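Local coordinates for protein putative acyl-CoA thioester hydrolase HI0827 (Haemophilus influenzae, PDB 1YLI) that probably hydrolyses a broad range of acyl-coenzyme A thioesters, working as a hexamer of hotdog-fold subunits that bind coenzyme A, at residues Phe68-Ser73 and Glu110-Thr115; Asn8-Lys13 and Glu97-Lys102. All coordinates share one frame; numbering follows the deposited sequence.

How the interactions relate
Both interactions attach an irregular segment to the same antiparallel sheet of the hotdog fold. Interaction 1 fixes the loop after strand 58-67 to strand 111-123. Interaction 2 fixes the loop before strand 15-21 to strand 91-101. Strands 91-101 and 111-123 are neighbours in the sheet, and the centres of the interactions lie about 8 Å apart. Backbone pairing joins the strands: V100 N is 2.9 Å from Y112 O, and K102 N is 2.9 Å from E110 O. V114 also packs on V100. Interaction 1 lines the coenzyme A pocket directly. Interaction 2 is set back from it, the W99 side chain being about 12 Å from a bound coenzyme A.

Interaction 1: Phe68-Ser73 and Glu110-Thr115; sequences FIKPIS and ERYCVT. With COA (coenzyme A), chain E.
K70 lies over one face of the Y112 ring. Its CE sits almost above the ring centre, 4.0 Å from the centroid, in a CH-pi contact. NZ is also over this face in a cation-pi contact. A bend at chi3 (71°) helps turn the chain across the ring and on to E110. There NZ forms a salt bridge to E110 OE2 at 2.8 Å. The two side chains cross at about a right angle. At the ring edge, Y112 OH donates to P71 O at 2.6 Å, in the carbonyl plane. Further along, I69 N donates to V114 O at 3.0 Å and 170°. I72 crosses V114, with CG1 3.9 Å from V114 CG2. The F68 ring turns an edge to V114 CG1.

The loop after strand 58-67 is thus held on strand 111-123. F68 to P71 and V114 line the coenzyme A pocket. The ligand N8P donates to F68 O at 3.0 Å, and its sulfur S1P lies 3.9 Å from V114 CG1. S90, S91 and S130 of the second subunit also hydrogen-bond the ligand, so two subunits share it. With E110 as counter-ion and the Y112 ring below it, the K70 ammonium probably keeps its positive charge.

Interaction 2: Asn8-Lys13 and Glu97-Lys102; sequences NGRQSK and EVWVKK
E97 OE1 is gripped by two N-H groups. K13 N donates to it at 2.8 Å and W99 NE1 at 3.0 Å. They come from opposite faces of the carboxylate plane. The bond from W99 is nearly straight, at 177°, and OE1 lies in the indole plane, at its edge. The other oxygen, OE2, takes a salt bridge from R10 NH2 at 3.0 Å. NH2 approaches from above the carboxylate plane, while OE2 lies near the guanidinium plane. The guanidinium and carboxylate planes are almost perpendicular, 84° apart. The R10 chain is extended from CG to NE, which carries the guanidinium past the indole to E97. On the way its CD passes 3.9 Å from W99 CZ2.

S12 packs over one face of the indole. Its CB is 3.7 Å from the centroid of the five-membered ring, a CH-pi contact offset toward the rim. A water links both segments. It accepts from R10 NE and K13 NZ, and donates to Q11 O and, at 2.6 Å, to E97 OE2.

Beyond the two segments, R10 NH2 has a second acid partner in D116 of strand 111-123. W99 also meets the rings of F4 and Y81. The contact thus ties the chain ahead of strand 15-21 to strand 91-101. Buried E97 has both oxygens bound, and this fixes the rotation of its carboxylate. The nearby positive charges of R10 and K13 would probably favour its ionised form.

Interaction 1: Phe68-Ser73 and Glu110-Thr115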
ATOM      1  N   PHE B  68     -19.283  17.395  -4.044  1.00 31.88           N
ATOM      2  CA  PHE B  68     -19.407  16.164  -3.222  1.00 31.71           C
ATOM      3  C   PHE B  68     -20.511  16.494  -2.201  1.00 32.13           C
ATOM      4  O   PHE B  68     -20.319  17.343  -1.324  1.00 30.72           O
ATOM      5  CB  PHE B  68     -18.053  15.793  -2.538  1.00 30.25           C
ATOM      6  CG  PHE B  68     -16.915  15.581  -3.521  1.00 28.33           C
ATOM      7  CD1 PHE B  68     -16.727  14.354  -4.124  1.00 32.08           C
ATOM      8  CD2 PHE B  68     -16.108  16.635  -3.908  1.00 31.28           C
ATOM      9  CE1 PHE B  68     -15.705  14.154  -5.046  1.00 32.91           C
ATOM     10  CE2 PHE B  68     -15.097  16.460  -4.863  1.00 30.62           C
ATOM     11  CZ  PHE B  68     -14.914  15.233  -5.438  1.00 30.83           C
ATOM     12  N   ILE B  69     -21.653  15.825  -2.307  1.00 33.29           N
ATOM     13  CA  ILE B  69     -22.790  16.228  -1.488  1.00 34.52           C
ATOM     14  C   ILE B  69     -22.848  15.619  -0.086  1.00 34.30           C
ATOM     15  O   ILE B  69     -23.436  16.218   0.812  1.00 32.38           O
ATOM     16  CB  ILE B  69     -24.149  16.018  -2.190  1.00 36.59           C
ATOM     17  CG1 ILE B  69     -24.416  14.529  -2.465  1.00 37.68           C
ATOM     18  CG2 ILE B  69     -24.263  16.891  -3.442  1.00 38.25           C
ATOM     19  CD1 ILE B  69     -25.945  14.168  -2.422  1.00 42.09           C
ATOM     20  N   LYS B  70     -22.240  14.441   0.092  1.00 34.82           N
ATOM     21  CA  LYS B  70     -22.330  13.702   1.339  1.00 35.77           C
ATOM     22  C   LYS B  70     -21.012  12.961   1.572  1.00 34.09           C
ATOM     23  O   LYS B  70     -20.392  12.524   0.607  1.00 32.52           O
ATOM     24  CB  LYS B  70     -23.502  12.698   1.286  1.00 36.35           C
ATOM     25  CG  LYS B  70     -24.888  13.328   1.563  1.00 39.08           C
ATOM     26  CD  LYS B  70     -26.043  12.294   1.518  1.00 39.50           C
ATOM     27  CE  LYS B  70     -26.010  11.319   2.759  1.00 45.41           C
ATOM     28  NZ  LYS B  70     -27.343  10.623   3.080  1.00 42.72           N
ATOM     29  N   PRO B  71     -20.577  12.848   2.850  1.00 33.66           N
ATOM     30  CA  PRO B  71     -19.319  12.165   3.161  1.00 33.97           C
ATOM     31  C   PRO B  71     -19.413  10.643   3.002  1.00 34.79           C
ATOM     32  O   PRO B  71     -20.517  10.108   2.883  1.00 35.48           O
ATOM     33  CB  PRO B  71     -19.072  12.546   4.616  1.00 33.61           C
ATOM     34  CG  PRO B  71     -20.443  12.883   5.171  1.00 34.89           C
ATOM     35  CD  PRO B  71     -21.227  13.404   4.058  1.00 33.26           C
ATOM     36  N   ILE B  72     -18.267   9.963   2.958  1.00 33.74           N
ATOM     37  CA  ILE B  72     -18.235   8.507   2.905  1.00 33.74           C
ATOM     38  C   ILE B  72     -17.411   8.073   4.120  1.00 33.56           C
ATOM     39  O   ILE B  72     -16.425   8.761   4.465  1.00 33.05           O
ATOM     40  CB  ILE B  72     -17.571   8.057   1.615  1.00 33.59           C
ATOM     41  CG1 ILE B  72     -18.328   8.665   0.410  1.00 32.63           C
ATOM     42  CG2 ILE B  72     -17.509   6.510   1.515  1.00 33.37           C
ATOM     43  CD1 ILE B  72     -17.559   8.486  -0.931  1.00 30.91           C
ATOM     44  N   SER B  73     -17.822   6.987   4.787  1.00 33.06           N
ATOM     45  CA  SER B  73     -17.042   6.396   5.872  1.00 32.55           C
ATOM     46  C   SER B  73     -16.219   5.197   5.401  1.00 31.72           C
ATOM     47  O   SER B  73     -16.592   4.483   4.476  1.00 30.34           O
ATOM     48  CB  SER B  73     -17.965   5.878   6.968  1.00 33.58           C
ATOM     49  OG  SER B  73     -18.684   6.922   7.575  1.00 37.04           O
ATOM     50  N   GLU B 110     -28.458   2.233   3.365  1.00 35.11           N
ATOM     51  CA  GLU B 110     -28.926   3.365   2.557  1.00 35.55           C
ATOM     52  C   GLU B 110     -27.996   3.579   1.382  1.00 33.97           C
ATOM     53  O   GLU B 110     -26.787   3.462   1.540  1.00 31.38           O
ATOM     54  CB  GLU B 110     -29.033   4.657   3.400  1.00 35.58           C
ATOM     55  CG  GLU B 110     -28.790   5.954   2.613  1.00 38.18           C
ATOM     56  CD  GLU B 110     -29.338   7.206   3.302  1.00 39.98           C
ATOM     57  OE1 GLU B 110     -30.572   7.260   3.546  1.00 45.30           O
ATOM     58  OE2 GLU B 110     -28.535   8.141   3.581  1.00 45.74           O
ATOM     59  N   ARG B 111     -28.570   3.912   0.228  1.00 32.82           N
ATOM     60  CA  ARG B 111     -27.811   4.247  -0.971  1.00 33.29           C
ATOM     61  C   ARG B 111     -27.975   5.713  -1.343  1.00 32.19           C
ATOM     62  O   ARG B 111     -29.068   6.294  -1.248  1.00 29.68           O
ATOM     63  CB  ARG B 111     -28.280   3.389  -2.134  1.00 35.01           C
ATOM     64  CG  ARG B 111     -28.129   1.915  -1.833  1.00 39.93           C
ATOM     65  CD  ARG B 111     -28.674   1.043  -2.911  1.00 45.13           C
ATOM     66  NE  ARG B 111     -29.156  -0.196  -2.304  1.00 50.95           N
ATOM     67  CZ  ARG B 111     -28.563  -1.385  -2.418  1.00 53.51           C
ATOM     68  NH1 ARG B 111     -27.446  -1.533  -3.153  1.00 54.63           N
ATOM     69  NH2 ARG B 111     -29.109  -2.439  -1.802  1.00 53.53           N
ATOM     70  N   TYR B 112     -26.886   6.321  -1.754  1.00 30.65           N
ATOM     71  CA  TYR B 112     -26.932   7.714  -2.162  1.00 31.26           C
ATOM     72  C   TYR B 112     -25.877   8.011  -3.189  1.00 30.73           C
ATOM     73  O   TYR B 112     -24.913   7.260  -3.336  1.00 30.35           O
ATOM     74  CB  TYR B 112     -26.789   8.664  -0.959  1.00 32.96           C
ATOM     75  CG  TYR B 112     -25.528   8.513  -0.142  1.00 31.89           C
ATOM     76  CD1 TYR B 112     -25.443   7.564   0.864  1.00 33.12           C
ATOM     77  CD2 TYR B 112     -24.428   9.332  -0.372  1.00 35.27           C
ATOM     78  CE1 TYR B 112     -24.292   7.420   1.636  1.00 35.30           C
ATOM     79  CE2 TYR B 112     -23.261   9.214   0.405  1.00 34.58           C
ATOM     80  CZ  TYR B 112     -23.205   8.257   1.410  1.00 36.55           C
ATOM     81  OH  TYR B 112     -22.042   8.103   2.199  1.00 38.28           O
ATOM     82  N   CYS B 113     -26.085   9.078  -3.947  1.00 31.52           N
ATOM     83  CA  CYS B 113     -25.114   9.479  -4.945  1.00 31.38           C
ATOM     84  C   CYS B 113     -24.259  10.621  -4.381  1.00 32.31           C
ATOM     85  O   CYS B 113     -24.783  11.667  -4.052  1.00 32.95           O
ATOM     86  CB  CYS B 113     -25.837   9.905  -6.217  1.00 31.41           C
ATOM     87  SG  CYS B 113     -24.683  10.368  -7.517  1.00 32.85           S
ATOM     88  N   VAL B 114     -22.956  10.393  -4.256  1.00 31.85           N
ATOM     89  CA  VAL B 114     -21.972  11.341  -3.731  1.00 32.92           C
ATOM     90  C   VAL B 114     -21.624  12.422  -4.734  1.00 33.50           C
ATOM     91  O   VAL B 114     -21.638  13.622  -4.410  1.00 32.24           O
ATOM     92  CB  VAL B 114     -20.685  10.584  -3.345  1.00 33.24           C
ATOM     93  CG1 VAL B 114     -19.542  11.515  -2.993  1.00 34.53           C
ATOM     94  CG2 VAL B 114     -21.015   9.744  -2.164  1.00 36.32           C
ATOM     95  N   THR B 115     -21.327  11.984  -5.958  1.00 33.28           N
ATOM     96  CA  THR B 115     -20.938  12.917  -7.007  1.00 32.64           C
ATOM     97  C   THR B 115     -21.139  12.302  -8.384  1.00 32.07           C
ATOM     98  O   THR B 115     -21.429  11.122  -8.496  1.00 30.94           O
ATOM     99  CB  THR B 115     -19.464  13.363  -6.835  1.00 31.49           C
ATOM    100  OG1 THR B 115     -19.248  14.537  -7.637  1.00 32.88           O
ATOM    101  CG2 THR B 115     -18.451  12.260  -7.188  1.00 31.66           C
TER
HETATM  102  N1A COA E 157     -19.512  24.794  -3.992  1.00 34.74           N
HETATM  103  C2A COA E 157     -18.837  25.766  -3.295  1.00 33.66           C
HETATM  104  N3A COA E 157     -19.197  26.052  -2.011  1.00 34.79           N
HETATM  105  C4A COA E 157     -20.197  25.345  -1.442  1.00 32.90           C
HETATM  106  C5A COA E 157     -20.889  24.373  -2.141  1.00 31.24           C
HETATM  107  C6A COA E 157     -20.526  24.081  -3.438  1.00 32.99           C
HETATM  108  N6A COA E 157     -21.221  23.245  -4.195  1.00 31.25           N
HETATM  109  N7A COA E 157     -21.847  23.875  -1.349  1.00 32.00           N
HETATM  110  C8A COA E 157     -21.757  24.505  -0.152  1.00 34.26           C
HETATM  111  N9A COA E 157     -20.745  25.427  -0.206  1.00 34.31           N
HETATM  112  C1B COA E 157     -20.292  26.325   0.872  1.00 34.89           C
HETATM  113  C2B COA E 157     -21.407  27.191   1.436  1.00 36.27           C
HETATM  114  O2B COA E 157     -21.726  28.314   0.645  1.00 37.58           O
HETATM  115  C3B COA E 157     -20.800  27.549   2.779  1.00 34.59           C
HETATM  116  O3B COA E 157     -19.795  28.526   2.610  1.00 32.95           O
HETATM  117  P3B COA E 157     -19.378  29.587   3.741  1.00 31.08           P
HETATM  118  O7A COA E 157     -20.409  30.701   3.631  1.00 31.34           O
HETATM  119  O8A COA E 157     -18.016  30.148   3.507  1.00 30.20           O
HETATM  120  O9A COA E 157     -19.522  29.014   5.126  1.00 31.48           O
HETATM  121  C4B COA E 157     -20.087  26.260   3.164  1.00 36.05           C
HETATM  122  O4B COA E 157     -19.898  25.555   1.967  1.00 33.71           O
HETATM  123  C5B COA E 157     -20.892  25.438   4.168  1.00 34.20           C
HETATM  124  O5B COA E 157     -22.219  25.336   3.685  1.00 37.07           O
HETATM  125  P1A COA E 157     -23.342  24.835   4.692  1.00 34.59           P
HETATM  126  O1A COA E 157     -24.690  25.325   4.224  1.00 32.73           O
HETATM  127  O2A COA E 157     -22.997  25.240   6.105  1.00 35.46           O
HETATM  128  O3A COA E 157     -23.216  23.225   4.756  1.00 33.93           O
HETATM  129  P2A COA E 157     -23.952  22.269   3.725  1.00 36.09           P
HETATM  130  O4A COA E 157     -24.055  23.130   2.483  1.00 35.14           O
HETATM  131  O5A COA E 157     -25.294  21.783   4.229  1.00 30.11           O
HETATM  132  O6A COA E 157     -22.886  21.075   3.594  1.00 34.41           O
HETATM  133  CBP COA E 157     -20.777  20.006   3.460  1.00 34.58           C
HETATM  134  CCP COA E 157     -21.533  21.303   3.235  1.00 34.97           C
HETATM  135  CDP COA E 157     -19.403  20.144   2.772  1.00 32.63           C
HETATM  136  CEP COA E 157     -20.647  19.882   4.975  1.00 34.87           C
HETATM  137  CAP COA E 157     -21.568  18.824   2.849  1.00 32.94           C
HETATM  138  OAP COA E 157     -21.864  19.196   1.523  1.00 28.78           O
HETATM  139  C9P COA E 157     -20.744  17.553   2.853  1.00 33.22           C
HETATM  140  O9P COA E 157     -20.484  16.912   4.084  1.00 34.39           O
HETATM  141  N8P COA E 157     -20.259  17.107   1.687  1.00 30.59           N
HETATM  142  C7P COA E 157     -19.318  15.990   1.577  1.00 31.16           C
HETATM  143  C6P COA E 157     -17.904  16.453   1.881  1.00 30.91           C
HETATM  144  C5P COA E 157     -16.937  15.299   1.825  1.00 32.87           C
HETATM  145  O5P COA E 157     -16.930  14.460   2.738  1.00 31.94           O
HETATM  146  N4P COA E 157     -16.095  15.306   0.785  1.00 32.88           N
HETATM  147  C3P COA E 157     -15.023  14.342   0.634  1.00 32.53           C
HETATM  148  C2P COA E 157     -15.206  13.512  -0.622  1.00 36.48           C
HETATM  149  S1P COA E 157     -16.681  12.488  -0.498  1.00 36.95           S

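Interaction 2: Asn8-Lys13 and Glu97-Lys102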
ATOM      1  N   ASN B   8     -34.792  10.566  -2.834  1.00 45.68           N
ATOM      2  CA  ASN B   8     -35.437  11.444  -3.803  1.00 44.59           C
ATOM      3  C   ASN B   8     -35.933  10.665  -5.015  1.00 43.09           C
ATOM      4  O   ASN B   8     -36.535  11.255  -5.906  1.00 43.59           O
ATOM      5  CB  ASN B   8     -34.483  12.564  -4.280  1.00 45.20           C
ATOM      6  CG  ASN B   8     -33.944  13.446  -3.128  1.00 47.10           C
ATOM      7  OD1 ASN B   8     -32.772  13.848  -3.143  1.00 49.23           O
ATOM      8  ND2 ASN B   8     -34.789  13.745  -2.146  1.00 46.35           N
ATOM      9  N   GLY B   9     -35.666   9.359  -5.059  1.00 40.82           N
ATOM     10  CA  GLY B   9     -36.047   8.520  -6.190  1.00 38.17           C
ATOM     11  C   GLY B   9     -35.062   8.480  -7.361  1.00 36.50           C
ATOM     12  O   GLY B   9     -35.382   7.904  -8.406  1.00 36.12           O
ATOM     13  N   ARG B  10     -33.871   9.073  -7.215  1.00 34.65           N
ATOM     14  CA  ARG B  10     -32.853   9.008  -8.277  1.00 32.89           C
ATOM     15  C   ARG B  10     -32.328   7.578  -8.344  1.00 32.68           C
ATOM     16  O   ARG B  10     -32.238   6.923  -7.326  1.00 31.69           O
ATOM     17  CB  ARG B  10     -31.674   9.949  -7.986  1.00 33.25           C
ATOM     18  CG  ARG B  10     -30.627  10.015  -9.068  1.00 29.36           C
ATOM     19  CD  ARG B  10     -29.419  10.813  -8.605  1.00 33.11           C
ATOM     20  NE  ARG B  10     -28.398  10.874  -9.642  1.00 32.79           N
ATOM     21  CZ  ARG B  10     -27.357  11.708  -9.639  1.00 35.47           C
ATOM     22  NH1 ARG B  10     -27.171  12.546  -8.617  1.00 31.59           N
ATOM     23  NH2 ARG B  10     -26.481  11.684 -10.657  1.00 35.95           N
ATOM     24  N   GLN B  11     -31.992   7.108  -9.541  1.00 32.66           N
ATOM     25  CA  GLN B  11     -31.441   5.758  -9.745  1.00 33.58           C
ATOM     26  C   GLN B  11     -30.128   5.897 -10.499  1.00 32.49           C
ATOM     27  O   GLN B  11     -29.969   6.831 -11.276  1.00 31.98           O
ATOM     28  CB  GLN B  11     -32.407   4.870 -10.554  1.00 32.74           C
ATOM     29  CG  GLN B  11     -33.871   4.848 -10.059  1.00 36.61           C
ATOM     30  CD  GLN B  11     -34.810   4.156 -11.054  1.00 36.65           C
ATOM     31  OE1 GLN B  11     -34.346   3.450 -11.958  1.00 42.59           O
ATOM     32  NE2 GLN B  11     -36.126   4.362 -10.900  1.00 39.97           N
ATOM     33  N   SER B  12     -29.185   4.988 -10.251  1.00 33.20           N
ATOM     34  CA  SER B  12     -27.897   4.980 -10.980  1.00 33.31           C
ATOM     35  C   SER B  12     -28.094   4.831 -12.484  1.00 33.59           C
ATOM     36  O   SER B  12     -29.003   4.137 -12.919  1.00 34.34           O
ATOM     37  CB  SER B  12     -26.989   3.874 -10.473  1.00 33.11           C
ATOM     38  OG  SER B  12     -27.669   2.640 -10.513  1.00 36.83           O
ATOM     39  N   LYS B  13     -27.278   5.522 -13.264  1.00 33.56           N
ATOM     40  CA  LYS B  13     -27.331   5.425 -14.711  1.00 34.73           C
ATOM     41  C   LYS B  13     -26.039   4.818 -15.229  1.00 34.00           C
ATOM     42  O   LYS B  13     -24.948   5.120 -14.714  1.00 34.27           O
ATOM     43  CB  LYS B  13     -27.513   6.816 -15.328  1.00 34.68           C
ATOM     44  CG  LYS B  13     -28.942   7.318 -15.322  1.00 37.83           C
ATOM     45  CD  LYS B  13     -29.026   8.709 -16.034  1.00 40.27           C
ATOM     46  CE  LYS B  13     -30.303   9.517 -15.660  1.00 47.27           C
ATOM     47  NZ  LYS B  13     -30.189  10.354 -14.383  1.00 50.61           N
ATOM     48  N   GLU B  97     -20.914   8.282 -12.326  1.00 32.18           N
ATOM     49  CA  GLU B  97     -21.691   8.580 -11.115  1.00 31.91           C
ATOM     50  C   GLU B  97     -21.085   7.729 -10.029  1.00 32.61           C
ATOM     51  O   GLU B  97     -20.766   6.556 -10.279  1.00 32.78           O
ATOM     52  CB  GLU B  97     -23.153   8.151 -11.295  1.00 31.60           C
ATOM     53  CG  GLU B  97     -24.000   9.056 -12.156  1.00 30.63           C
ATOM     54  CD  GLU B  97     -25.464   8.629 -12.214  1.00 31.29           C
ATOM     55  OE1 GLU B  97     -25.802   7.475 -11.816  1.00 32.95           O
ATOM     56  OE2 GLU B  97     -26.278   9.457 -12.671  1.00 31.73           O
ATOM     57  N   VAL B  98     -20.921   8.305  -8.839  1.00 32.49           N
ATOM     58  CA  VAL B  98     -20.427   7.569  -7.670  1.00 31.31           C
ATOM     59  C   VAL B  98     -21.577   7.356  -6.725  1.00 30.74           C
ATOM     60  O   VAL B  98     -22.225   8.315  -6.294  1.00 31.27           O
ATOM     61  CB  VAL B  98     -19.270   8.299  -6.980  1.00 31.68           C
ATOM     62  CG1 VAL B  98     -18.729   7.499  -5.727  1.00 27.77           C
ATOM     63  CG2 VAL B  98     -18.160   8.442  -7.958  1.00 32.14           C
ATOM     64  N   TRP B  99     -21.880   6.090  -6.453  1.00 29.64           N
ATOM     65  CA  TRP B  99     -22.908   5.707  -5.524  1.00 28.62           C
ATOM     66  C   TRP B  99     -22.292   4.994  -4.319  1.00 30.72           C
ATOM     67  O   TRP B  99     -21.289   4.248  -4.459  1.00 30.52           O
ATOM     68  CB  TRP B  99     -23.903   4.770  -6.206  1.00 27.90           C
ATOM     69  CG  TRP B  99     -24.777   5.530  -7.164  1.00 28.07           C
ATOM     70  CD1 TRP B  99     -24.476   5.895  -8.441  1.00 26.87           C
ATOM     71  CD2 TRP B  99     -26.088   6.020  -6.893  1.00 24.69           C
ATOM     72  NE1 TRP B  99     -25.555   6.556  -9.001  1.00 27.58           N
ATOM     73  CE2 TRP B  99     -26.533   6.681  -8.048  1.00 25.70           C
ATOM     74  CE3 TRP B  99     -26.927   5.976  -5.765  1.00 24.30           C
ATOM     75  CZ2 TRP B  99     -27.783   7.273  -8.128  1.00 26.80           C
ATOM     76  CZ3 TRP B  99     -28.167   6.571  -5.838  1.00 26.19           C
ATOM     77  CH2 TRP B  99     -28.592   7.197  -7.013  1.00 28.34           C
ATOM     78  N   VAL B 100     -22.915   5.189  -3.152  1.00 30.03           N
ATOM     79  CA  VAL B 100     -22.452   4.595  -1.906  1.00 30.85           C
ATOM     80  C   VAL B 100     -23.556   3.753  -1.299  1.00 31.44           C
ATOM     81  O   VAL B 100     -24.736   4.156  -1.315  1.00 31.90           O
ATOM     82  CB  VAL B 100     -22.022   5.715  -0.911  1.00 30.83           C
ATOM     83  CG1 VAL B 100     -21.518   5.134   0.406  1.00 31.18           C
ATOM     84  CG2 VAL B 100     -20.902   6.525  -1.537  1.00 33.56           C
ATOM     85  N   LYS B 101     -23.193   2.579  -0.772  1.00 30.72           N
ATOM     86  CA  LYS B 101     -24.064   1.810   0.090  1.00 30.62           C
ATOM     87  C   LYS B 101     -23.478   1.881   1.527  1.00 32.28           C
ATOM     88  O   LYS B 101     -22.321   1.489   1.775  1.00 31.71           O
ATOM     89  CB  LYS B 101     -24.213   0.382  -0.411  1.00 31.06           C
ATOM     90  CG  LYS B 101     -25.156  -0.470   0.427  1.00 29.48           C
ATOM     91  CD  LYS B 101     -25.334  -1.883  -0.125  1.00 29.83           C
ATOM     92  CE  LYS B 101     -26.467  -2.620   0.647  1.00 29.02           C
ATOM     93  NZ  LYS B 101     -26.764  -3.942   0.031  1.00 26.23           N
ATOM     94  N   LYS B 102     -24.272   2.418   2.455  1.00 32.22           N
ATOM     95  CA  LYS B 102     -23.791   2.695   3.792  1.00 34.23           C
ATOM     96  C   LYS B 102     -23.502   1.414   4.577  1.00 34.12           C
ATOM     97  O   LYS B 102     -24.354   0.511   4.646  1.00 32.90           O
ATOM     98  CB  LYS B 102     -24.844   3.485   4.539  1.00 34.75           C
ATOM     99  CG  LYS B 102     -24.323   4.753   5.079  1.00 38.49           C
ATOM    100  CD  LYS B 102     -25.455   5.785   5.203  1.00 41.84           C
ATOM    101  CE  LYS B 102     -24.872   7.080   5.730  1.00 46.48           C
ATOM    102  NZ  LYS B 102     -23.755   6.789   6.664  1.00 48.81           N
TER
HETATM  103  O   HOH W   1     -28.733   9.177 -11.930  1.00 28.04           O